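Local coordinates for protein SAM-dependent O-methyltransferase (Leptospira interrogans, PDB 2HNK) that binds S-adenosyl-L-homocysteine in a modified Rossmann fold and probably transfers methyl groups from S-adenosylmethionine to oxygen atoms of its substrates, at residues D25-L30 against K106-E111; F51-T56 against F78-P83; I67-G72 against E96-A101; D85-C90 against A138-F143. All coordinates share one frame; numbering follows the deposited sequence.

Contact 1: D25-L30 against K106-E111; sequences DSFLKL and KENGLE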
loop_
_atom_site.group_PDB
_atom_site.type_symbol
_atom_site.label_atom_id
_atom_site.label_comp_id
_atom_site.label_asym_id
_atom_site.label_seq_id
_atom_site.Cartn_x
_atom_site.Cartn_y
_atom_site.Cartn_z
ATOM N N ASP C 25 2.024 -22.952 6.201
ATOM C CA ASP C 25 2.491 -23.570 7.438
ATOM C C ASP C 25 3.978 -23.359 7.672
ATOM O O ASP C 25 4.409 -23.245 8.817
ATOM C CB ASP C 25 2.181 -25.069 7.438
ATOM C CG ASP C 25 0.688 -25.364 7.366
ATOM O OD1 ASP C 25 -0.132 -24.455 7.619
ATOM O OD2 ASP C 25 0.328 -26.523 7.062
ATOM N N SER C 26 4.751 -23.313 6.591
ATOM C CA SER C 26 6.184 -23.046 6.675
ATOM C C SER C 26 6.473 -21.637 7.193
ATOM O O SER C 26 7.396 -21.455 7.977
ATOM C CB SER C 26 6.862 -23.262 5.323
ATOM O OG SER C 26 8.246 -22.984 5.399
ATOM N N PHE C 27 5.684 -20.652 6.752
ATOM C CA PHE C 27 5.811 -19.262 7.223
ATOM C C PHE C 27 5.509 -19.160 8.721
ATOM O O PHE C 27 6.236 -18.502 9.467
ATOM C CB PHE C 27 4.853 -18.341 6.463
ATOM C CG PHE C 27 5.270 -18.014 5.049
ATOM C CD1 PHE C 27 5.768 -18.995 4.184
ATOM C CD2 PHE C 27 5.098 -16.719 4.559
ATOM C CE1 PHE C 27 6.121 -18.682 2.871
ATOM C CE2 PHE C 27 5.443 -16.397 3.241
ATOM C CZ PHE C 27 5.956 -17.380 2.398
ATOM N N LEU C 28 4.422 -19.803 9.145
ATOM C CA LEU C 28 4.045 -19.873 10.558
ATOM C C LEU C 28 5.151 -20.527 11.375
ATOM O O LEU C 28 5.511 -20.042 12.450
ATOM C CB LEU C 28 2.740 -20.663 10.725
ATOM C CG LEU C 28 2.271 -21.020 12.139
ATOM C CD1 LEU C 28 2.035 -19.777 12.976
ATOM C CD2 LEU C 28 1.012 -21.888 12.087
ATOM N N LYS C 29 5.680 -21.628 10.840
ATOM C CA LYS C 29 6.813 -22.356 11.412
ATOM C C LYS C 29 7.979 -21.405 11.703
ATOM O O LYS C 29 8.529 -21.419 12.808
ATOM C CB LYS C 29 7.224 -23.479 10.447
ATOM C CG LYS C 29 8.251 -24.484 10.934
ATOM C CD LYS C 29 8.480 -25.525 9.828
ATOM C CE LYS C 29 9.457 -26.605 10.228
ATOM N NZ LYS C 29 10.864 -26.176 10.053
ATOM N N LEU C 30 8.333 -20.580 10.715
ATOM C CA LEU C 30 9.401 -19.586 10.863
ATOM C C LEU C 30 9.141 -18.586 11.998
ATOM O O LEU C 30 10.052 -18.262 12.758
ATOM C CB LEU C 30 9.675 -18.851 9.539
ATOM C CG LEU C 30 10.609 -17.622 9.553
ATOM C CD1 LEU C 30 11.995 -17.905 10.182
ATOM C CD2 LEU C 30 10.771 -17.028 8.171
ATOM N N LYS C 106 14.593 -22.594 1.235
ATOM C CA LYS C 106 14.676 -23.951 0.698
ATOM C C LYS C 106 13.385 -24.728 0.914
ATOM O O LYS C 106 12.908 -25.392 -0.007
ATOM C CB LYS C 106 15.865 -24.714 1.290
ATOM C CG LYS C 106 16.233 -25.991 0.531
ATOM C CD LYS C 106 17.480 -26.661 1.114
ATOM C CE LYS C 106 18.774 -25.867 0.849
ATOM N NZ LYS C 106 19.142 -25.811 -0.601
ATOM N N GLU C 107 12.828 -24.638 2.123
ATOM C CA GLU C 107 11.528 -25.250 2.447
ATOM C C GLU C 107 10.435 -24.831 1.468
ATOM O O GLU C 107 9.539 -25.609 1.151
ATOM C CB GLU C 107 11.083 -24.882 3.865
ATOM C CG GLU C 107 11.649 -25.776 4.961
ATOM C CD GLU C 107 10.915 -25.627 6.303
ATOM O OE1 GLU C 107 9.751 -25.161 6.310
ATOM O OE2 GLU C 107 11.500 -25.987 7.351
ATOM N N ASN C 108 10.522 -23.598 0.988
ATOM C CA ASN C 108 9.499 -23.040 0.127
ATOM C C ASN C 108 9.888 -23.030 -1.348
ATOM O O ASN C 108 9.149 -22.504 -2.179
ATOM C CB ASN C 108 9.114 -21.643 0.627
ATOM C CG ASN C 108 8.382 -21.691 1.957
ATOM O OD1 ASN C 108 7.187 -21.967 2.007
ATOM N ND2 ASN C 108 9.098 -21.436 3.037
ATOM N N GLY C 109 11.049 -23.617 -1.657
ATOM C CA GLY C 109 11.530 -23.769 -3.031
ATOM C C GLY C 109 11.772 -22.456 -3.756
ATOM O O GLY C 109 11.552 -22.369 -4.966
ATOM N N LEU C 110 12.240 -21.449 -3.019
ATOM C CA LEU C 110 12.361 -20.080 -3.532
ATOM C C LEU C 110 13.800 -19.599 -3.746
ATOM O O LEU C 110 14.015 -18.469 -4.196
ATOM C CB LEU C 110 11.637 -19.098 -2.592
ATOM C CG LEU C 110 10.113 -19.245 -2.465
ATOM C CD1 LEU C 110 9.609 -18.577 -1.191
ATOM C CD2 LEU C 110 9.402 -18.696 -3.699
ATOM N N GLU C 111 14.778 -20.446 -3.426
ATOM C CA GLU C 111 16.195 -20.071 -3.507
ATOM C C GLU C 111 16.645 -19.540 -4.859
ATOM O O GLU C 111 17.477 -18.627 -4.926
ATOM C CB GLU C 111 17.083 -21.235 -3.110
ATOM C CG GLU C 111 17.139 -21.473 -1.616
ATOM C CD GLU C 111 17.969 -22.681 -1.277
ATOM O OE1 GLU C 111 19.059 -22.504 -0.693
ATOM O OE2 GLU C 111 17.538 -23.799 -1.620
#
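Three flat groups line the contact between segments 25-30 and 106-111: the ring of F27 receives N108 OD1 at its edge, in the ring plane, and the amide of N108 stands almost upright to that ring, the two planes 89° apart. Ring and amide come closest at 3.6 Å, N108 OD1 to F27 CE1, a ring-edge contact with an amide oxygen. The third flat group, the carboxylate of E107, is met from above its plane by S26 and along a syn lone pair by K29. The setting is a Schellman motif: helix 95-107 ends here, and G109, with positive phi, is the first residue to leave helical geometry, its N bonding back to K106 O. Helix 25-35 of this Rossmann-like methyltransferase lies against that C-terminal end. S26 is the hub. Its hydroxyl, anti to the backbone N (chi1 179°), donates to E107 OE1 with OG and OE1 2.8 Å apart, and accepts from N108 ND2 over 2.9 Å to the same OG, a bent bond of 136° at the hydrogen. That amide nitrogen also bonds Y104 O in the preceding helical turn, which fixes the rotation of the N108 side chain. F27 runs inward from helix 25-35 to pack on L76 and S80 of helix 73-81, whereas the charged pair sits at the exposed margin. There the extended E107 chain crosses K29 at about a right angle. K29, stretched as far as its bend at chi4, brings NZ to 2.8 Å from E107 OE2, a salt bridge that leaves OE1 to the serine.

Contact 2: F51-T56 against F78-P83; sequences FLNILT and FASALP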
loop_
_atom_site.group_PDB
_atom_site.type_symbol
_atom_site.label_atom_id
_atom_site.label_comp_id
_atom_site.label_asym_id
_atom_site.label_seq_id
_atom_site.Cartn_x
_atom_site.Cartn_y
_atom_site.Cartn_z
ATOM N N PHE C 51 1.003 -7.277 3.243
ATOM C CA PHE C 51 1.101 -5.921 2.738
ATOM C C PHE C 51 2.270 -5.801 1.756
ATOM O O PHE C 51 2.111 -5.270 0.660
ATOM C CB PHE C 51 1.233 -4.959 3.925
ATOM C CG PHE C 51 1.228 -3.496 3.552
ATOM C CD1 PHE C 51 0.169 -2.939 2.834
ATOM C CD2 PHE C 51 2.269 -2.666 3.967
ATOM C CE1 PHE C 51 0.159 -1.594 2.512
ATOM C CE2 PHE C 51 2.266 -1.314 3.644
ATOM C CZ PHE C 51 1.205 -0.779 2.915
ATOM N N LEU C 52 3.433 -6.322 2.148
ATOM C CA LEU C 52 4.618 -6.347 1.279
ATOM C C LEU C 52 4.353 -7.186 0.018
ATOM O O LEU C 52 4.723 -6.798 -1.084
ATOM C CB LEU C 52 5.846 -6.876 2.038
ATOM C CG LEU C 52 6.282 -6.140 3.318
ATOM C CD1 LEU C 52 7.455 -6.850 3.993
ATOM C CD2 LEU C 52 6.610 -4.675 3.058
ATOM N N ASN C 53 3.693 -8.327 0.209
ATOM C CA ASN C 53 3.289 -9.191 -0.884
ATOM C C ASN C 53 2.451 -8.439 -1.930
ATOM O O ASN C 53 2.839 -8.372 -3.095
ATOM C CB ASN C 53 2.559 -10.430 -0.341
ATOM C CG ASN C 53 2.331 -11.495 -1.405
ATOM O OD1 ASN C 53 1.465 -11.354 -2.259
ATOM N ND2 ASN C 53 3.100 -12.571 -1.342
ATOM N N ILE C 54 1.341 -7.836 -1.505
ATOM C CA ILE C 54 0.459 -7.129 -2.435
ATOM C C ILE C 54 1.158 -5.950 -3.126
ATOM O O ILE C 54 1.005 -5.746 -4.333
ATOM C CB ILE C 54 -0.907 -6.724 -1.781
ATOM C CG1 ILE C 54 -1.996 -6.581 -2.841
ATOM C CG2 ILE C 54 -0.815 -5.438 -0.961
ATOM C CD1 ILE C 54 -2.994 -7.700 -2.830
ATOM N N LEU C 55 1.939 -5.195 -2.358
ATOM C CA LEU C 55 2.701 -4.071 -2.897
ATOM C C LEU C 55 3.697 -4.499 -3.970
ATOM O O LEU C 55 3.880 -3.799 -4.958
ATOM C CB LEU C 55 3.435 -3.341 -1.777
ATOM C CG LEU C 55 2.984 -1.969 -1.256
ATOM C CD1 LEU C 55 1.523 -1.608 -1.511
ATOM C CD2 LEU C 55 3.335 -1.849 0.239
ATOM N N THR C 56 4.339 -5.644 -3.773
ATOM C CA THR C 56 5.279 -6.173 -4.770
ATOM C C THR C 56 4.557 -6.452 -6.090
ATOM O O THR C 56 5.032 -6.073 -7.152
ATOM C CB THR C 56 5.992 -7.437 -4.250
ATOM O OG1 THR C 56 6.739 -7.092 -3.080
ATOM C CG2 THR C 56 6.938 -8.025 -5.301
ATOM N N PHE C 78 8.414 -11.311 -0.155
ATOM C CA PHE C 78 8.863 -10.743 -1.420
ATOM C C PHE C 78 9.115 -11.824 -2.466
ATOM O O PHE C 78 8.658 -11.690 -3.597
ATOM C CB PHE C 78 10.140 -9.920 -1.237
ATOM C CG PHE C 78 9.933 -8.618 -0.513
ATOM C CD1 PHE C 78 10.618 -8.351 0.669
ATOM C CD2 PHE C 78 9.059 -7.656 -1.015
ATOM C CE1 PHE C 78 10.438 -7.144 1.351
ATOM C CE2 PHE C 78 8.864 -6.449 -0.340
ATOM C CZ PHE C 78 9.565 -6.193 0.848
ATOM N N ALA C 79 9.828 -12.886 -2.080
ATOM C CA ALA C 79 10.229 -13.942 -3.014
ATOM C C ALA C 79 9.041 -14.680 -3.612
ATOM O O ALA C 79 9.038 -14.955 -4.813
ATOM C CB ALA C 79 11.224 -14.925 -2.369
ATOM N N SER C 80 8.034 -14.984 -2.790
ATOM C CA SER C 80 6.820 -15.623 -3.300
ATOM C C SER C 80 5.893 -14.687 -4.073
ATOM O O SER C 80 5.110 -15.152 -4.896
ATOM C CB SER C 80 6.048 -16.369 -2.207
ATOM O OG SER C 80 6.139 -15.719 -0.965
ATOM N N ALA C 81 5.981 -13.380 -3.816
ATOM C CA ALA C 81 5.164 -12.396 -4.541
ATOM C C ALA C 81 5.715 -12.084 -5.927
ATOM O O ALA C 81 4.943 -11.793 -6.836
ATOM C CB ALA C 81 5.013 -11.113 -3.742
ATOM N N LEU C 82 7.044 -12.113 -6.070
ATOM C CA LEU C 82 7.706 -11.866 -7.353
ATOM C C LEU C 82 7.204 -12.799 -8.451
ATOM O O LEU C 82 6.801 -13.928 -8.165
ATOM C CB LEU C 82 9.230 -12.002 -7.220
ATOM C CG LEU C 82 9.997 -10.852 -6.548
ATOM C CD1 LEU C 82 11.356 -11.333 -6.075
ATOM C CD2 LEU C 82 10.142 -9.647 -7.459
ATOM N N PRO C 83 7.220 -12.333 -9.717
ATOM C CA PRO C 83 6.868 -13.243 -10.820
ATOM C C PRO C 83 7.985 -14.274 -10.991
ATOM O O PRO C 83 9.052 -14.107 -10.397
ATOM C CB PRO C 83 6.787 -12.307 -12.032
ATOM C CG PRO C 83 7.675 -11.163 -11.687
ATOM C CD PRO C 83 7.565 -10.981 -10.203
HETATM O O HOH W 1 2.378 -14.614 -3.059
#
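Two helices approach closely where N53 faces A81, their CA atoms 5.2 Å apart, and the second helix is about to end, L82 being the first residue beyond it to leave helical angles. A81 offers only a methyl group, which lets the backbones come so near. The amide of N53, anti to its backbone N, lies along this methyl with ND2 3.4 Å from A81 CB, and T56 CB touches the same carbon from one turn further on. N53 ND2 then donates to a water 2.8 Å away, which returns a weak bond to S80 O. On the inner side F78 swings its ring back toward helix 46-59. These are helices 46-59 and 73-81 of the Rossmann-like fold, packed over the central sheet; I64 of strand 63-67 touches both T56 and F78, while F51 and I54 reach S217 of the second subunit. L52 meets the tip of the F78 ring obliquely, its CD1 3.8 Å from CZ. T56 comes at the ring edge in the plane, OG1 3.2 Å from F78 CD2. Its hydroxyl is set beside the backbone N (chi1 -61°) and donates within the helix to L52 O, 2.9 Å from OG1, arriving 35° above the carbonyl plane. L52 O also accepts T56 N, so two donors from one residue grip it, and T56 CG2 is left to face L82 CD2.

Contact 3: I67-G72 against E96-A101; sequences IGTFTG and EWTNVA. With SAH (S-adenosyl-L-homocysteine), chain O.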
loop_
_atom_site.group_PDB
_atom_site.type_symbol
_atom_site.label_atom_id
_atom_site.label_comp_id
_atom_site.label_asym_id
_atom_site.label_seq_id
_atom_site.Cartn_x
_atom_site.Cartn_y
_atom_site.Cartn_z
ATOM N N ILE C 67 17.339 -4.624 2.632
ATOM C CA ILE C 67 18.423 -4.220 3.518
ATOM C C ILE C 67 18.033 -4.607 4.944
ATOM O O ILE C 67 17.276 -3.883 5.619
ATOM C CB ILE C 67 18.709 -2.690 3.449
ATOM C CG1 ILE C 67 18.907 -2.208 1.999
ATOM C CG2 ILE C 67 19.935 -2.331 4.285
ATOM C CD1 ILE C 67 18.608 -0.741 1.811
ATOM N N GLY C 68 18.546 -5.747 5.397
ATOM C CA GLY C 68 18.189 -6.285 6.704
ATOM C C GLY C 68 17.214 -7.432 6.567
ATOM O O GLY C 68 16.008 -7.229 6.350
ATOM N N THR C 69 17.742 -8.640 6.723
ATOM C CA THR C 69 17.012 -9.867 6.423
ATOM C C THR C 69 16.632 -10.700 7.640
ATOM O O THR C 69 15.551 -11.294 7.661
ATOM C CB THR C 69 17.801 -10.708 5.392
ATOM O OG1 THR C 69 17.790 -9.997 4.155
ATOM C CG2 THR C 69 17.187 -12.090 5.177
ATOM N N PHE C 70 17.524 -10.760 8.636
ATOM C CA PHE C 70 17.266 -11.504 9.880
ATOM C C PHE C 70 16.911 -12.955 9.541
ATOM O O PHE C 70 17.562 -13.549 8.670
ATOM C CB PHE C 70 16.186 -10.783 10.707
ATOM C CG PHE C 70 16.030 -11.287 12.124
ATOM C CD1 PHE C 70 17.138 -11.671 12.884
ATOM C CD2 PHE C 70 14.771 -11.343 12.708
ATOM C CE1 PHE C 70 16.984 -12.126 14.197
ATOM C CE2 PHE C 70 14.610 -11.796 14.017
ATOM C CZ PHE C 70 15.715 -12.189 14.762
ATOM N N THR C 71 15.885 -13.520 10.183
ATOM C CA THR C 71 15.528 -14.931 9.963
ATOM C C THR C 71 14.674 -15.164 8.703
ATOM O O THR C 71 14.269 -16.297 8.416
ATOM C CB THR C 71 14.853 -15.561 11.198
ATOM O OG1 THR C 71 13.754 -14.741 11.615
ATOM C CG2 THR C 71 15.851 -15.705 12.346
ATOM N N GLY C 72 14.384 -14.083 7.981
ATOM C CA GLY C 72 13.918 -14.166 6.606
ATOM C C GLY C 72 12.446 -14.032 6.250
ATOM O O GLY C 72 12.093 -14.250 5.087
ATOM N N GLU C 96 24.530 -16.413 10.918
ATOM C CA GLU C 96 23.673 -17.199 11.790
ATOM C C GLU C 96 22.187 -17.071 11.439
ATOM O O GLU C 96 21.503 -18.077 11.260
ATOM C CB GLU C 96 23.907 -16.801 13.249
ATOM C CG GLU C 96 23.060 -17.579 14.243
ATOM C CD GLU C 96 23.405 -17.276 15.695
ATOM O OE1 GLU C 96 23.712 -16.106 16.011
ATOM O OE2 GLU C 96 23.357 -18.207 16.530
ATOM N N TRP C 97 21.702 -15.838 11.342
ATOM C CA TRP C 97 20.280 -15.589 11.108
ATOM C C TRP C 97 19.864 -15.847 9.681
ATOM O O TRP C 97 18.765 -16.342 9.441
ATOM C CB TRP C 97 19.894 -14.179 11.528
ATOM C CG TRP C 97 19.973 -13.997 13.000
ATOM C CD1 TRP C 97 19.762 -14.952 13.961
ATOM C CD2 TRP C 97 20.265 -12.784 13.696
ATOM N NE1 TRP C 97 19.915 -14.405 15.215
ATOM C CE2 TRP C 97 20.217 -13.075 15.080
ATOM C CE3 TRP C 97 20.546 -11.476 13.288
ATOM C CZ2 TRP C 97 20.454 -12.105 16.058
ATOM C CZ3 TRP C 97 20.782 -10.507 14.264
ATOM C CH2 TRP C 97 20.735 -10.831 15.634
ATOM N N THR C 98 20.745 -15.542 8.735
ATOM C CA THR C 98 20.444 -15.820 7.342
ATOM C C THR C 98 20.551 -17.316 7.028
ATOM O O THR C 98 20.002 -17.780 6.023
ATOM C CB THR C 98 21.258 -14.941 6.357
ATOM O OG1 THR C 98 22.660 -15.190 6.515
ATOM C CG2 THR C 98 20.967 -13.458 6.608
ATOM N N ASN C 99 21.219 -18.068 7.908
ATOM C CA ASN C 99 21.160 -19.528 7.860
ATOM C C ASN C 99 19.761 -20.065 8.176
ATOM O O ASN C 99 19.336 -21.074 7.589
ATOM C CB ASN C 99 22.215 -20.173 8.770
ATOM C CG ASN C 99 23.603 -20.158 8.157
ATOM O OD1 ASN C 99 23.752 -19.987 6.951
ATOM N ND2 ASN C 99 24.628 -20.333 8.987
ATOM N N VAL C 100 19.055 -19.398 9.093
ATOM C CA VAL C 100 17.643 -19.700 9.354
ATOM C C VAL C 100 16.792 -19.287 8.147
ATOM O O VAL C 100 15.951 -20.056 7.690
ATOM C CB VAL C 100 17.101 -19.013 10.637
ATOM C CG1 VAL C 100 15.633 -19.445 10.917
ATOM C CG2 VAL C 100 17.995 -19.311 11.833
ATOM N N ALA C 101 17.031 -18.081 7.624
ATOM C CA ALA C 101 16.342 -17.606 6.422
ATOM C C ALA C 101 16.423 -18.623 5.282
ATOM O O ALA C 101 15.394 -19.037 4.757
ATOM C CB ALA C 101 16.887 -16.256 5.983
HETATM N N SAH O . 13.368 -8.131 7.529
HETATM C CA SAH O . 13.510 -8.991 8.744
HETATM C CB SAH O . 13.815 -8.126 9.967
HETATM C CG SAH O . 15.153 -7.385 9.891
HETATM S SD SAH O . 15.865 -7.227 11.543
HETATM C C SAH O . 12.304 -9.912 8.999
HETATM O O SAH O . 12.330 -10.762 9.894
HETATM O OXT SAH O . 11.281 -9.836 8.321
HETATM C "C5'" SAH O . 17.357 -6.364 10.985
HETATM C "C4'" SAH O . 18.455 -7.255 10.412
HETATM O "O4'" SAH O . 19.422 -6.432 9.793
HETATM C "C3'" SAH O . 19.178 -8.068 11.472
HETATM O "O3'" SAH O . 19.163 -9.422 11.085
HETATM C "C2'" SAH O . 20.609 -7.569 11.486
HETATM O "O2'" SAH O . 21.514 -8.650 11.568
HETATM C "C1'" SAH O . 20.727 -6.849 10.146
HETATM N N9 SAH O . 21.677 -5.714 10.156
HETATM C C8 SAH O . 22.046 -4.906 11.209
HETATM N N7 SAH O . 22.954 -4.001 10.765
HETATM C C5 SAH O . 23.169 -4.214 9.445
HETATM C C6 SAH O . 23.984 -3.596 8.496
HETATM N N6 SAH O . 24.761 -2.572 8.828
HETATM N N1 SAH O . 23.991 -4.058 7.193
HETATM C C2 SAH O . 23.191 -5.123 6.822
HETATM N N3 SAH O . 22.383 -5.734 7.764
HETATM C C4 SAH O . 22.375 -5.291 9.052
#
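Two carbonyl oxygens, F70 O and W97 O, lie only 3.1 Å apart, both acceptors and with no hydrogen bond between the segments to join them. The union rests instead on CA-H...O contacts, T71 CA to W97 O and A101 CA to T71 O, and on rings. F70, its CG anti to the backbone N (chi1 -168°), drives its edge into the face of W97 in a T-shaped stack, the planes at 83° and CE1 3.4 Å from W97 CD2. T71 CG2 covers one face of the F70 ring and lies alongside V100. At G72, which has no side chain, the chain comes so near helix 95-107 that G72 CA is 3.7 Å from A101 CB. S-adenosyl-L-homocysteine lies against both segments: its amino N donates to G68 O over 3.0 Å, just before the turn, ribose O3' lies 3.3 Å from W97 CE3 of the helix, and O2' sits in plane at the indole edge. D92 accepts from T69 N and F70 N while also binding the ligand. A type II' turn from T69 to G72, which is the N-cap of helix 73-81, follows strand 63-67 in the glycine-containing cofactor loop typical of Rossmann-like methyltransferases.

Contact 4: D85-C90 against A138-F143; sequences DGKILC and ASDFAF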
loop_
_atom_site.group_PDB
_atom_site.type_symbol
_atom_site.label_atom_id
_atom_site.label_comp_id
_atom_site.label_asym_id
_atom_site.label_seq_id
_atom_site.Cartn_x
_atom_site.Cartn_y
_atom_site.Cartn_z
ATOM N N ASP C 85 10.139 -14.781 -13.070
ATOM C CA ASP C 85 11.386 -14.148 -13.514
ATOM C C ASP C 85 11.820 -12.966 -12.621
ATOM O O ASP C 85 12.685 -12.180 -12.999
ATOM C CB ASP C 85 11.263 -13.699 -14.978
ATOM C CG ASP C 85 10.181 -12.645 -15.190
ATOM O OD1 ASP C 85 9.254 -12.545 -14.358
ATOM O OD2 ASP C 85 10.255 -11.913 -16.206
ATOM N N GLY C 86 11.214 -12.854 -11.441
ATOM C CA GLY C 86 11.533 -11.788 -10.502
ATOM C C GLY C 86 12.572 -12.269 -9.513
ATOM O O GLY C 86 12.584 -13.454 -9.136
ATOM N N LYS C 87 13.443 -11.355 -9.084
ATOM C CA LYS C 87 14.544 -11.704 -8.184
ATOM C C LYS C 87 14.746 -10.700 -7.041
ATOM O O LYS C 87 14.483 -9.513 -7.206
ATOM C CB LYS C 87 15.834 -11.861 -8.989
ATOM C CG LYS C 87 15.775 -12.993 -10.009
ATOM C CD LYS C 87 16.821 -12.806 -11.095
ATOM C CE LYS C 87 16.640 -13.847 -12.187
ATOM N NZ LYS C 87 17.855 -13.927 -13.049
ATOM N N ILE C 88 15.221 -11.193 -5.895
ATOM C CA ILE C 88 15.513 -10.344 -4.723
ATOM C C ILE C 88 16.942 -10.545 -4.196
ATOM O O ILE C 88 17.389 -11.678 -4.018
ATOM C CB ILE C 88 14.455 -10.539 -3.571
ATOM C CG1 ILE C 88 14.837 -9.736 -2.316
ATOM C CG2 ILE C 88 14.240 -12.012 -3.245
ATOM C CD1 ILE C 88 13.777 -9.723 -1.216
ATOM N N LEU C 89 17.655 -9.444 -3.971
ATOM C CA LEU C 89 18.911 -9.471 -3.225
ATOM C C LEU C 89 18.689 -9.096 -1.758
ATOM O O LEU C 89 18.103 -8.055 -1.456
ATOM C CB LEU C 89 19.954 -8.534 -3.857
ATOM C CG LEU C 89 21.251 -8.264 -3.077
ATOM C CD1 LEU C 89 22.096 -9.513 -2.922
ATOM C CD2 LEU C 89 22.077 -7.171 -3.738
ATOM N N CYS C 90 19.174 -9.956 -0.864
ATOM C CA CYS C 90 19.102 -9.748 0.575
ATOM C C CYS C 90 20.462 -9.389 1.154
ATOM O O CYS C 90 21.451 -10.072 0.898
ATOM C CB CYS C 90 18.597 -11.015 1.255
ATOM S SG CYS C 90 16.911 -11.416 0.857
ATOM N N ALA C 138 25.750 -10.819 -7.602
ATOM C CA ALA C 138 24.670 -10.082 -8.268
ATOM C C ALA C 138 24.546 -10.422 -9.760
ATOM O O ALA C 138 23.734 -9.830 -10.482
ATOM C CB ALA C 138 24.835 -8.581 -8.072
ATOM N N SER C 139 25.350 -11.379 -10.215
ATOM C CA SER C 139 25.288 -11.838 -11.593
ATOM C C SER C 139 23.886 -12.365 -11.899
ATOM O O SER C 139 23.350 -13.217 -11.165
ATOM C CB SER C 139 26.346 -12.915 -11.858
ATOM O OG SER C 139 26.209 -13.438 -13.175
ATOM N N ASP C 140 23.301 -11.827 -12.969
ATOM C CA ASP C 140 21.946 -12.156 -13.433
ATOM C C ASP C 140 20.837 -11.586 -12.526
ATOM O O ASP C 140 19.665 -11.976 -12.630
ATOM C CB ASP C 140 21.773 -13.670 -13.650
ATOM C CG ASP C 140 20.735 -13.998 -14.719
ATOM O OD1 ASP C 140 20.144 -13.062 -15.305
ATOM O OD2 ASP C 140 20.509 -15.197 -14.982
ATOM N N PHE C 141 21.222 -10.663 -11.647
ATOM C CA PHE C 141 20.273 -9.895 -10.837
ATOM C C PHE C 141 20.223 -8.474 -11.396
ATOM O O PHE C 141 19.388 -8.181 -12.257
ATOM C CB PHE C 141 20.669 -9.922 -9.346
ATOM C CG PHE C 141 19.837 -9.025 -8.463
ATOM C CD1 PHE C 141 18.519 -9.351 -8.151
ATOM C CD2 PHE C 141 20.381 -7.861 -7.926
ATOM C CE1 PHE C 141 17.756 -8.516 -7.326
ATOM C CE2 PHE C 141 19.627 -7.027 -7.116
ATOM C CZ PHE C 141 18.312 -7.357 -6.809
ATOM N N ALA C 142 21.136 -7.614 -10.940
ATOM C CA ALA C 142 21.202 -6.214 -11.383
ATOM C C ALA C 142 22.446 -5.539 -10.816
ATOM O O ALA C 142 23.053 -6.049 -9.875
ATOM C CB ALA C 142 19.939 -5.447 -10.968
ATOM N N PHE C 143 22.824 -4.401 -11.401
ATOM C CA PHE C 143 23.915 -3.573 -10.883
ATOM C C PHE C 143 23.877 -2.169 -11.465
ATOM O O PHE C 143 23.171 -1.912 -12.440
ATOM C CB PHE C 143 25.289 -4.225 -11.107
ATOM C CG PHE C 143 25.704 -4.294 -12.542
ATOM C CD1 PHE C 143 26.525 -3.304 -13.092
ATOM C CD2 PHE C 143 25.288 -5.349 -13.350
ATOM C CE1 PHE C 143 26.913 -3.365 -14.428
ATOM C CE2 PHE C 143 25.673 -5.422 -14.690
ATOM C CZ PHE C 143 26.492 -4.426 -15.230
HETATM O O HOH W 2 19.040 -16.100 -12.086
#
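K87 NZ reaches the backbone of D140, donating to its carbonyl O with the two atoms 2.7 Å apart. The bond lies in the carbonyl plane, with a C=O...N angle of 151°. The same ammonium forms a longer salt bridge to D140 OD1, 3.3 Å from NZ, and donates to a water 2.7 Å from NZ, which in turn makes a weak bond to D140 OD2. The lysine attains this position by leaving the strand beside its own backbone N (chi1 -63°) and running extended. Next to it the ring of F141, CG anti to the backbone N, lies across the strand: K87 O approaches its edge near the ring plane, 3.4 Å from CE1, and K87 CB touches CD1. L89 CB sits over one face, 3.9 Å from the ring centroid and 27° off the normal, a CH-pi contact displaced toward the rim at CZ and CE2. K87 and L89 both direct their CB atoms at segment 138-143, while I88 between them turns to the other side of the sheet, to L82 and F78. Further out, F115 and I65 of the flanking strands touch the F141 ring. F141 O is bonded by R63. D140 has positive phi in the turn that F141 N closes by bonding back to A138 O. The segment is thereby held over strand 87-92, among the parallel strands of the Rossmann-like sheet, by two unlike means: a buried aromatic ring laid on the strand, and, at the exposed margin, an ammonium whose charge is probably balanced by the D140 carboxylate and solvated by a carbonyl and a water.

How the contacts relate
The four contacts illustrate how chemistry follows depth in a Rossmann-like fold. Contact 1 is the surface member, held by charges and hydroxyl or amide bonds; contacts 2, 3 and 4 are buried and rely on rings and methyl groups, contact 3 also on backbone CA-H...O contacts, although contact 4 adds a lysine at its margin. Contacts 1 and 3 share helix 95-107, and L30 of the first touches T71 and V100 of the other. Contacts 2 and 4 meet where F78 and L82 pack on I88, joining helix 73-81 to strand 87-92. Contact 3 alone includes the bound cofactor product, and T69 OG1 lies 3.2 Å from C90 CB of contact 4.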